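Local coordinates for protein borrelidin polyketide synthase, type I (Streptomyces parvulus, PDB 6OBT) that probably dehydrates beta-hydroxyacyl intermediates during borrelidin assembly, as the dehydratase domain of a modular type I polyketide synthase, at residues Asp100-Leu105 with Gly153-Gly158; Gln55-Gly60 with Arg122-Glu127; Val268-Val273 with Trp285-Leu290. All blocks are in the same frame, centred on the assembly; numbering follows the deposited sequence.

All three contacts join antiparallel neighbours in the beta framework of a dehydratase with the double hotdog fold. Interaction 2 is the most buried. It packs valines and Trp58 against helix 83-97, and its other face meets the second subunit. Interaction 1 is partly buried. It sits beyond strand 134-142, about 15 Å from interaction 2 between centres, and the two touch through Leu155 and Val125. Bulges and carboxylates mark it, where interaction 2 is regular. Interaction 3 lies across the chain's centre from interaction 2, about 30 Å away between centres. Partly buried, it is the base of a hairpin, joined by one backbone pair, with polar side chains and a water meeting the turn beside it.

Interaction 1: Asp100-Leu105 with Gly153-Gly158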
loop_
_atom_site.group_PDB
_atom_site.type_symbol
_atom_site.label_atom_id
_atom_site.label_comp_id
_atom_site.label_asym_id
_atom_site.label_seq_id
_atom_site.Cartn_x
_atom_site.Cartn_y
_atom_site.Cartn_z
ATOM N N ASP A 100 11.284 19.241 1.188
ATOM C CA ASP A 100 11.816 19.628 -0.113
ATOM C C ASP A 100 13.301 19.314 -0.284
ATOM O O ASP A 100 13.896 19.734 -1.285
ATOM C CB ASP A 100 11.577 21.118 -0.344
ATOM C CG ASP A 100 12.364 21.979 0.613
ATOM O OD1 ASP A 100 13.217 22.767 0.152
ATOM O OD2 ASP A 100 12.136 21.853 1.836
ATOM N N SER A 101 13.924 18.600 0.648
ATOM C CA SER A 101 15.352 18.333 0.552
ATOM C C SER A 101 15.624 16.867 0.838
ATOM O O SER A 101 15.052 16.283 1.766
ATOM C CB SER A 101 16.159 19.202 1.521
ATOM O OG SER A 101 17.511 18.772 1.591
ATOM N N VAL A 102 16.481 16.274 0.013
ATOM C CA VAL A 102 17.069 14.970 0.319
ATOM C C VAL A 102 18.344 15.299 1.090
ATOM O O VAL A 102 19.394 15.590 0.512
ATOM C CB VAL A 102 17.321 14.135 -0.939
ATOM C CG1 VAL A 102 17.932 12.793 -0.578
ATOM C CG2 VAL A 102 16.009 13.911 -1.708
ATOM N N ASP A 103 18.218 15.348 2.420
ATOM C CA ASP A 103 19.375 15.604 3.274
ATOM C C ASP A 103 20.480 14.596 3.011
ATOM O O ASP A 103 21.672 14.934 3.035
ATOM C CB ASP A 103 18.968 15.546 4.749
ATOM C CG ASP A 103 18.213 16.785 5.211
ATOM O OD1 ASP A 103 17.885 16.857 6.416
ATOM O OD2 ASP A 103 17.938 17.675 4.375
ATOM N N GLU A 104 20.097 13.346 2.751
ATOM C CA GLU A 104 21.045 12.242 2.714
ATOM C C GLU A 104 20.390 11.073 1.992
ATOM O O GLU A 104 19.259 10.703 2.327
ATOM C CB GLU A 104 21.429 11.854 4.147
ATOM C CG GLU A 104 22.860 11.468 4.363
ATOM C CD GLU A 104 23.022 10.599 5.596
ATOM O OE1 GLU A 104 23.687 9.543 5.504
ATOM O OE2 GLU A 104 22.471 10.976 6.656
ATOM N N LEU A 105 21.089 10.496 1.011
ATOM C CA LEU A 105 20.659 9.225 0.427
ATOM C C LEU A 105 21.892 8.393 0.099
ATOM O O LEU A 105 22.824 8.877 -0.553
ATOM C CB LEU A 105 19.800 9.415 -0.830
ATOM C CG LEU A 105 18.990 8.157 -1.174
ATOM C CD1 LEU A 105 17.886 7.921 -0.141
ATOM C CD2 LEU A 105 18.411 8.215 -2.571
ATOM N N GLY A 153 17.892 6.815 3.500
ATOM C CA GLY A 153 18.266 8.206 3.655
ATOM C C GLY A 153 17.305 8.982 4.525
ATOM O O GLY A 153 16.459 8.415 5.226
ATOM N N ILE A 154 17.455 10.306 4.450
ATOM C CA ILE A 154 16.800 11.269 5.333
ATOM C C ILE A 154 16.265 12.405 4.475
ATOM O O ILE A 154 17.016 12.993 3.686
ATOM C CB ILE A 154 17.778 11.839 6.382
ATOM C CG1 ILE A 154 18.564 10.723 7.075
ATOM C CG2 ILE A 154 17.063 12.766 7.364
ATOM C CD1 ILE A 154 17.818 10.065 8.190
ATOM N N LEU A 155 14.981 12.718 4.630
ATOM C CA LEU A 155 14.367 13.853 3.958
ATOM C C LEU A 155 14.243 15.000 4.947
ATOM O O LEU A 155 13.880 14.793 6.107
ATOM C CB LEU A 155 12.995 13.494 3.392
ATOM C CG LEU A 155 13.003 12.254 2.497
ATOM C CD1 LEU A 155 11.572 11.777 2.238
ATOM C CD2 LEU A 155 13.755 12.555 1.191
ATOM N N GLY A 156 14.565 16.214 4.486
ATOM C CA GLY A 156 14.619 17.363 5.356
ATOM C C GLY A 156 13.930 18.565 4.733
ATOM O O GLY A 156 13.489 18.536 3.582
ATOM N N ALA A 157 13.845 19.618 5.529
ATOM C CA ALA A 157 13.224 20.859 5.105
ATOM C C ALA A 157 14.268 21.794 4.516
ATOM O O ALA A 157 15.425 21.819 4.950
ATOM C CB ALA A 157 12.522 21.542 6.278
ATOM N N GLY A 158 13.846 22.548 3.501
ATOM C CA GLY A 158 14.620 23.638 2.937
ATOM C C GLY A 158 16.071 23.341 2.628
ATOM O O GLY A 158 16.458 22.188 2.422
#
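Asp103 reaches over Gly156 because its CG stands anti to its own carbonyl carbon (chi1 -76°). The flat carboxylate then rests against the glycine, with OD1 3.5 Å from Gly156 CA. Ser101 has its OG anti to the backbone N (chi1 170°). That hydroxyl donates to Asp103 OD2 at 3.0 Å, nearly along the C-O bond of the acceptor. The bond ties the carboxylate back to its own strand.

The backbones pair antiparallel, but not evenly. Asp100 and Ser101 both face Gly156, and Asp103 and Glu104 both face Ile154, two classic beta bulges. At the first bulge, Gly156 N donates to Ser101 O at 2.8 Å in an almost straight bond (171°), and Ser101 N returns a bond to Gly156 O. At the second bulge, Ile154 N donates to Glu104 O at 2.8 Å, and Glu104 N meets a lone pair of Ile154 O at 3.2 Å. Two CA-H...O contacts, from Leu155 to Ser101 O and from Gly153 to Glu104 O, add to the pairing.

On the buried face, Val102 CG2 lies 3.9 Å from Leu155 CD2. The two chains run side by side, and Val102 and Leu105 continue onto helix 83-97. Glu104 and Ile154 also lie alongside each other, on the more open face. At the end of the pairing, Asp100 OD2 accepts from Gly158 N. This bond is modelled as very short and Gly158 is poorly ordered, so its length is doubtful. Asp100 OD1 forms a salt bridge with Arg262.

Strand 101-107 thus links strand 148-156 to strand 254-263 in the framework of the double hotdog fold. Apolar contacts seat the strand on the helix, while the Ser101 hydroxyl probably steadies the Asp103 carboxylate against Gly156, which has no side chain in its way.

Interaction 2: Gln55-Gly60 with Arg122-Glu127; sequences QRVWTG and RVVVTE
Arg56 and Val125 exchange two backbone hydrogen bonds, and so do Trp58 and Val123. Trp58 N donates to Val123 O at 2.8 Å, and the other three are about as short; all are nearly straight. The strands run antiparallel at 169° without a bulge. CA-H...O contacts fill in between, such as Val57 CA to Val123 O at 3.2 Å.

Apolar contacts occupy both faces. Trp58 CZ3 meets Val125 CG2 at 3.5 Å. On the other face, Val57 CG2 and Val124 CG2 lie side by side at 3.9 Å. Arg122 bends at chi2 (-73°), which lays CD against Thr59 CG2 at 3.6 Å.

Polar groups finish the contact. Val123 O lies in the plane of the Trp58 ring, at its edge, and Trp58 NE1 bonds to Gln96 OE1, which fixes the indole beside helix 83-97. Gln55 NE2 donates to Thr126 OG1 at 3.0 Å, with the hydroxyl 16° out of the amide plane. The Arg56 guanidinium has Trp58 CZ2 3.6 Å above one face, offset toward the rim, and its NE pairs with Asp50.

Arg122 NE and NH1 bond to Asp50 O and Gly36 O of the second subunit, and Thr59 OG1 to Val35 O of that subunit. One face thus packs on helix 83-97, the central helix of the hotdog. On the other, the carbonyl oxygens across the dimer interface probably help offset the charge of the buried Arg122.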
loop_
_atom_site.group_PDB
_atom_site.type_symbol
_atom_site.label_atom_id
_atom_site.label_comp_id
_atom_site.label_asym_id
_atom_site.label_seq_id
_atom_site.Cartn_x
_atom_site.Cartn_y
_atom_site.Cartn_z
ATOM N N GLN A 55 3.464 6.364 8.414
ATOM C CA GLN A 55 4.200 5.965 7.229
ATOM C C GLN A 55 3.404 6.254 5.973
ATOM O O GLN A 55 2.171 6.219 5.970
ATOM C CB GLN A 55 4.522 4.470 7.259
ATOM C CG GLN A 55 5.836 4.128 7.900
ATOM C CD GLN A 55 6.267 2.707 7.610
ATOM O OE1 GLN A 55 5.441 1.839 7.311
ATOM N NE2 GLN A 55 7.567 2.459 7.704
ATOM N N ARG A 56 4.133 6.500 4.892
ATOM C CA ARG A 56 3.563 6.621 3.560
ATOM C C ARG A 56 4.428 5.802 2.624
ATOM O O ARG A 56 5.659 5.922 2.660
ATOM C CB ARG A 56 3.507 8.073 3.070
ATOM C CG ARG A 56 2.736 9.038 3.956
ATOM C CD ARG A 56 2.537 10.369 3.229
ATOM N NE ARG A 56 1.965 10.180 1.894
ATOM C CZ ARG A 56 1.768 11.161 1.018
ATOM N NH1 ARG A 56 2.104 12.407 1.329
ATOM N NH2 ARG A 56 1.241 10.894 -0.172
ATOM N N VAL A 57 3.799 5.010 1.764
ATOM C CA VAL A 57 4.530 4.120 0.867
ATOM C C VAL A 57 4.129 4.428 -0.566
ATOM O O VAL A 57 2.936 4.463 -0.883
ATOM C CB VAL A 57 4.269 2.642 1.200
ATOM C CG1 VAL A 57 5.006 1.734 0.200
ATOM C CG2 VAL A 57 4.724 2.336 2.618
ATOM N N TRP A 58 5.122 4.667 -1.425
ATOM C CA TRP A 58 4.893 4.775 -2.859
ATOM C C TRP A 58 5.217 3.424 -3.485
ATOM O O TRP A 58 6.188 2.769 -3.096
ATOM C CB TRP A 58 5.756 5.886 -3.501
ATOM C CG TRP A 58 5.248 7.295 -3.222
ATOM C CD1 TRP A 58 4.582 8.130 -4.087
ATOM C CD2 TRP A 58 5.365 8.008 -1.991
ATOM N NE1 TRP A 58 4.288 9.328 -3.460
ATOM C CE2 TRP A 58 4.762 9.273 -2.175
ATOM C CE3 TRP A 58 5.915 7.695 -0.738
ATOM C CZ2 TRP A 58 4.689 10.218 -1.152
ATOM C CZ3 TRP A 58 5.847 8.646 0.274
ATOM C CH2 TRP A 58 5.237 9.887 0.059
ATOM N N THR A 59 4.397 3.003 -4.445
ATOM C CA THR A 59 4.499 1.661 -5.001
ATOM C C THR A 59 4.471 1.727 -6.516
ATOM O O THR A 59 3.825 2.602 -7.108
ATOM C CB THR A 59 3.342 0.725 -4.516
ATOM O OG1 THR A 59 2.097 1.151 -5.084
ATOM C CG2 THR A 59 3.210 0.740 -3.002
ATOM N N GLY A 60 5.169 0.784 -7.135
ATOM C CA GLY A 60 5.122 0.650 -8.575
ATOM C C GLY A 60 5.652 -0.696 -9.014
ATOM O O GLY A 60 6.148 -1.489 -8.211
ATOM N N ARG A 122 9.087 -0.256 -3.813
ATOM C CA ARG A 122 8.493 0.514 -2.725
ATOM C C ARG A 122 9.389 1.691 -2.361
ATOM O O ARG A 122 10.611 1.551 -2.298
ATOM C CB ARG A 122 8.298 -0.335 -1.479
ATOM C CG ARG A 122 7.505 -1.595 -1.715
ATOM C CD ARG A 122 6.028 -1.269 -1.932
ATOM N NE ARG A 122 5.216 -2.480 -1.929
ATOM C CZ ARG A 122 4.787 -3.099 -3.024
ATOM N NH1 ARG A 122 5.097 -2.620 -4.227
ATOM N NH2 ARG A 122 4.049 -4.204 -2.916
ATOM N N VAL A 123 8.774 2.834 -2.070
ATOM C CA VAL A 123 9.451 3.942 -1.412
ATOM C C VAL A 123 8.721 4.185 -0.099
ATOM O O VAL A 123 7.533 4.522 -0.099
ATOM C CB VAL A 123 9.463 5.213 -2.273
ATOM C CG1 VAL A 123 10.340 6.270 -1.622
ATOM C CG2 VAL A 123 9.983 4.916 -3.695
ATOM N N VAL A 124 9.433 4.050 1.012
ATOM C CA VAL A 124 8.819 4.047 2.332
ATOM C C VAL A 124 9.291 5.279 3.081
ATOM O O VAL A 124 10.484 5.404 3.391
ATOM C CB VAL A 124 9.162 2.776 3.117
ATOM C CG1 VAL A 124 8.635 2.900 4.530
ATOM C CG2 VAL A 124 8.586 1.534 2.418
ATOM N N VAL A 125 8.362 6.175 3.398
ATOM C CA VAL A 125 8.686 7.417 4.091
ATOM C C VAL A 125 8.067 7.358 5.476
ATOM O O VAL A 125 6.865 7.101 5.615
ATOM C CB VAL A 125 8.201 8.643 3.301
ATOM C CG1 VAL A 125 8.466 9.915 4.102
ATOM C CG2 VAL A 125 8.921 8.699 1.933
ATOM N N THR A 126 8.891 7.581 6.501
ATOM C CA THR A 126 8.482 7.397 7.885
ATOM C C THR A 126 8.757 8.662 8.688
ATOM O O THR A 126 9.867 9.210 8.642
ATOM C CB THR A 126 9.202 6.197 8.511
ATOM O OG1 THR A 126 9.055 5.053 7.657
ATOM C CG2 THR A 126 8.595 5.871 9.869
ATOM N N GLU A 127 7.747 9.130 9.416
ATOM C CA GLU A 127 7.949 10.291 10.270
ATOM C C GLU A 127 8.857 9.919 11.441
ATOM O O GLU A 127 8.970 8.754 11.827
ATOM C CB GLU A 127 6.611 10.833 10.772
ATOM C CG GLU A 127 5.744 11.431 9.674
ATOM C CD GLU A 127 4.263 11.401 10.015
ATOM O OE1 GLU A 127 3.917 11.659 11.187
ATOM O OE2 GLU A 127 3.445 11.120 9.110
#

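Interaction 3: Val268-Val273 with Trp285-Leu290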
loop_
_atom_site.group_PDB
_atom_site.type_symbol
_atom_site.label_atom_id
_atom_site.label_comp_id
_atom_site.label_asym_id
_atom_site.label_seq_id
_atom_site.Cartn_x
_atom_site.Cartn_y
_atom_site.Cartn_z
ATOM N N VAL A 268 12.080 19.884 -16.998
ATOM C CA VAL A 268 13.227 20.425 -17.728
ATOM C C VAL A 268 13.806 19.358 -18.650
ATOM O O VAL A 268 13.999 18.204 -18.247
ATOM C CB VAL A 268 14.282 20.945 -16.740
ATOM C CG1 VAL A 268 15.463 21.517 -17.464
ATOM C CG2 VAL A 268 13.666 21.987 -15.806
ATOM N N THR A 269 14.108 19.742 -19.899
ATOM C CA THR A 269 14.670 18.801 -20.862
ATOM C C THR A 269 16.102 19.126 -21.268
ATOM O O THR A 269 16.723 18.319 -21.969
ATOM C CB THR A 269 13.808 18.745 -22.135
ATOM O OG1 THR A 269 13.788 20.038 -22.754
ATOM C CG2 THR A 269 12.378 18.312 -21.826
ATOM N N SER A 270 16.637 20.279 -20.864
ATOM C CA SER A 270 17.988 20.682 -21.228
ATOM C C SER A 270 18.603 21.467 -20.079
ATOM O O SER A 270 17.958 22.359 -19.521
ATOM C CB SER A 270 17.993 21.530 -22.505
ATOM O OG SER A 270 19.287 22.050 -22.752
ATOM N N LEU A 271 19.858 21.149 -19.743
ATOM C CA LEU A 271 20.494 21.715 -18.560
ATOM C C LEU A 271 21.844 22.344 -18.885
ATOM O O LEU A 271 22.565 21.895 -19.781
ATOM C CB LEU A 271 20.740 20.677 -17.483
ATOM C CG LEU A 271 19.506 20.016 -16.890
ATOM C CD1 LEU A 271 19.972 18.799 -16.118
ATOM C CD2 LEU A 271 18.784 20.997 -15.999
ATOM N N ARG A 272 22.176 23.377 -18.108
ATOM C CA ARG A 272 23.534 23.895 -17.969
ATOM C C ARG A 272 24.044 23.504 -16.588
ATOM O O ARG A 272 23.358 23.737 -15.583
ATOM C CB ARG A 272 23.549 25.416 -18.163
ATOM C CG ARG A 272 23.075 25.770 -19.541
ATOM C CD ARG A 272 22.777 27.243 -19.752
ATOM N NE ARG A 272 22.472 27.467 -21.161
ATOM C CZ ARG A 272 22.381 28.662 -21.732
ATOM N NH1 ARG A 272 22.101 28.763 -23.025
ATOM N NH2 ARG A 272 22.561 29.754 -21.009
ATOM N N VAL A 273 25.206 22.853 -16.542
ATOM C CA VAL A 273 25.662 22.137 -15.358
ATOM C C VAL A 273 27.039 22.646 -14.960
ATOM O O VAL A 273 27.893 22.887 -15.820
ATOM C CB VAL A 273 25.679 20.615 -15.617
ATOM C CG1 VAL A 273 26.081 19.852 -14.368
ATOM C CG2 VAL A 273 24.311 20.151 -16.096
ATOM N N TRP A 285 21.185 24.542 -14.104
ATOM C CA TRP A 285 20.195 25.544 -14.492
ATOM C C TRP A 285 19.547 25.110 -15.803
ATOM O O TRP A 285 20.084 24.262 -16.520
ATOM C CB TRP A 285 20.831 26.937 -14.667
ATOM C CG TRP A 285 21.541 27.469 -13.450
ATOM C CD1 TRP A 285 21.037 28.333 -12.530
ATOM C CD2 TRP A 285 22.880 27.170 -13.025
ATOM N NE1 TRP A 285 21.971 28.597 -11.556
ATOM C CE2 TRP A 285 23.107 27.881 -11.829
ATOM C CE3 TRP A 285 23.904 26.364 -13.534
ATOM C CZ2 TRP A 285 24.325 27.835 -11.148
ATOM C CZ3 TRP A 285 25.110 26.306 -12.845
ATOM C CH2 TRP A 285 25.314 27.050 -11.674
ATOM N N ASP A 286 18.385 25.681 -16.130
ATOM C CA ASP A 286 17.852 25.441 -17.467
ATOM C C ASP A 286 18.509 26.381 -18.491
ATOM O O ASP A 286 19.388 27.185 -18.168
ATOM C CB ASP A 286 16.328 25.565 -17.480
ATOM C CG ASP A 286 15.828 26.972 -17.187
ATOM O OD1 ASP A 286 16.627 27.927 -17.090
ATOM O OD2 ASP A 286 14.594 27.113 -17.024
ATOM N N GLU A 287 18.055 26.281 -19.746
ATOM C CA GLU A 287 18.647 27.049 -20.837
ATOM C C GLU A 287 18.515 28.556 -20.629
ATOM O O GLU A 287 19.230 29.323 -21.281
ATOM C CB GLU A 287 17.999 26.651 -22.165
ATOM C CG GLU A 287 18.585 25.402 -22.799
ATOM C CD GLU A 287 18.288 25.302 -24.283
ATOM O OE1 GLU A 287 17.771 26.283 -24.858
ATOM O OE2 GLU A 287 18.571 24.238 -24.877
ATOM N N SER A 288 17.633 28.995 -19.735
ATOM C CA SER A 288 17.452 30.407 -19.444
ATOM C C SER A 288 18.094 30.821 -18.127
ATOM O O SER A 288 17.856 31.938 -17.656
ATOM C CB SER A 288 15.962 30.747 -19.434
ATOM O OG SER A 288 15.249 29.801 -18.661
ATOM N N GLY A 289 18.869 29.938 -17.509
ATOM C CA GLY A 289 19.564 30.261 -16.284
ATOM C C GLY A 289 18.739 30.113 -15.030
ATOM O O GLY A 289 19.198 30.505 -13.952
ATOM N N LEU A 290 17.543 29.588 -15.130
ATOM C CA LEU A 290 16.780 29.435 -13.901
ATOM C C LEU A 290 17.211 28.159 -13.188
ATOM O O LEU A 290 17.518 27.164 -13.841
ATOM C CB LEU A 290 15.297 29.382 -14.204
ATOM C CG LEU A 290 14.715 30.676 -14.759
ATOM C CD1 LEU A 290 13.205 30.551 -14.808
ATOM C CD2 LEU A 290 15.158 31.903 -13.935
HETATM O O HOH W 1 16.058 24.497 -20.653
#
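Val268 opens the contact, its CG1 4.1 Å from Asp286 CB, with the two side chains crossing at about a right angle. The same valine also packs on Val292 of strand 291-301.

Ser270 makes the next link. Its OG donates to Glu287 OE2 at 3.1 Å, on the anti lone pair of that oxygen, turned away from the other one. Its chi1 of 173° sets the hydroxyl beside the carbonyl carbon, and the extended chain of Glu287 brings the carboxylate to it. A water doubles this link: it donates to Ser270 O and accepts from Glu287 N at 2.8 Å.

Leu271 touches the backbone of Trp285. Its CD2 lies 3.6 Å from Trp285 O, and its CA makes a CA-H...O contact with the same oxygen.

Arg272 carries the regular pairing. Its N donates to Trp285 O at 2.8 Å, and its O accepts from Trp285 N at 2.7 Å. That carbonyl oxygen also lies at the edge of the indole, near the ring plane. The indole NE1 bonds to Glu163 O. The Arg272 chain stays extended from CG to NE and passes Asp286 O. Its guanidinium then sits under Glu287 O, which stands 3.2 Å above the centre of one face and is not hydrogen-bonded to it.

A type I turn runs from Asp286 to Gly289. Asp286 OD1 takes Leu290 N and Ser288 OG from opposite faces of the carboxylate plane, which braces the turn from within.

The contact forms the base of the hairpin of strands 270-276 and 281-286. Within these segments two backbone bonds join the strands at Arg272 and Trp285, while a serine, a water and the flat arginine face meet the turn. The cation near Glu287 O is probably a favourable electrostatic contact.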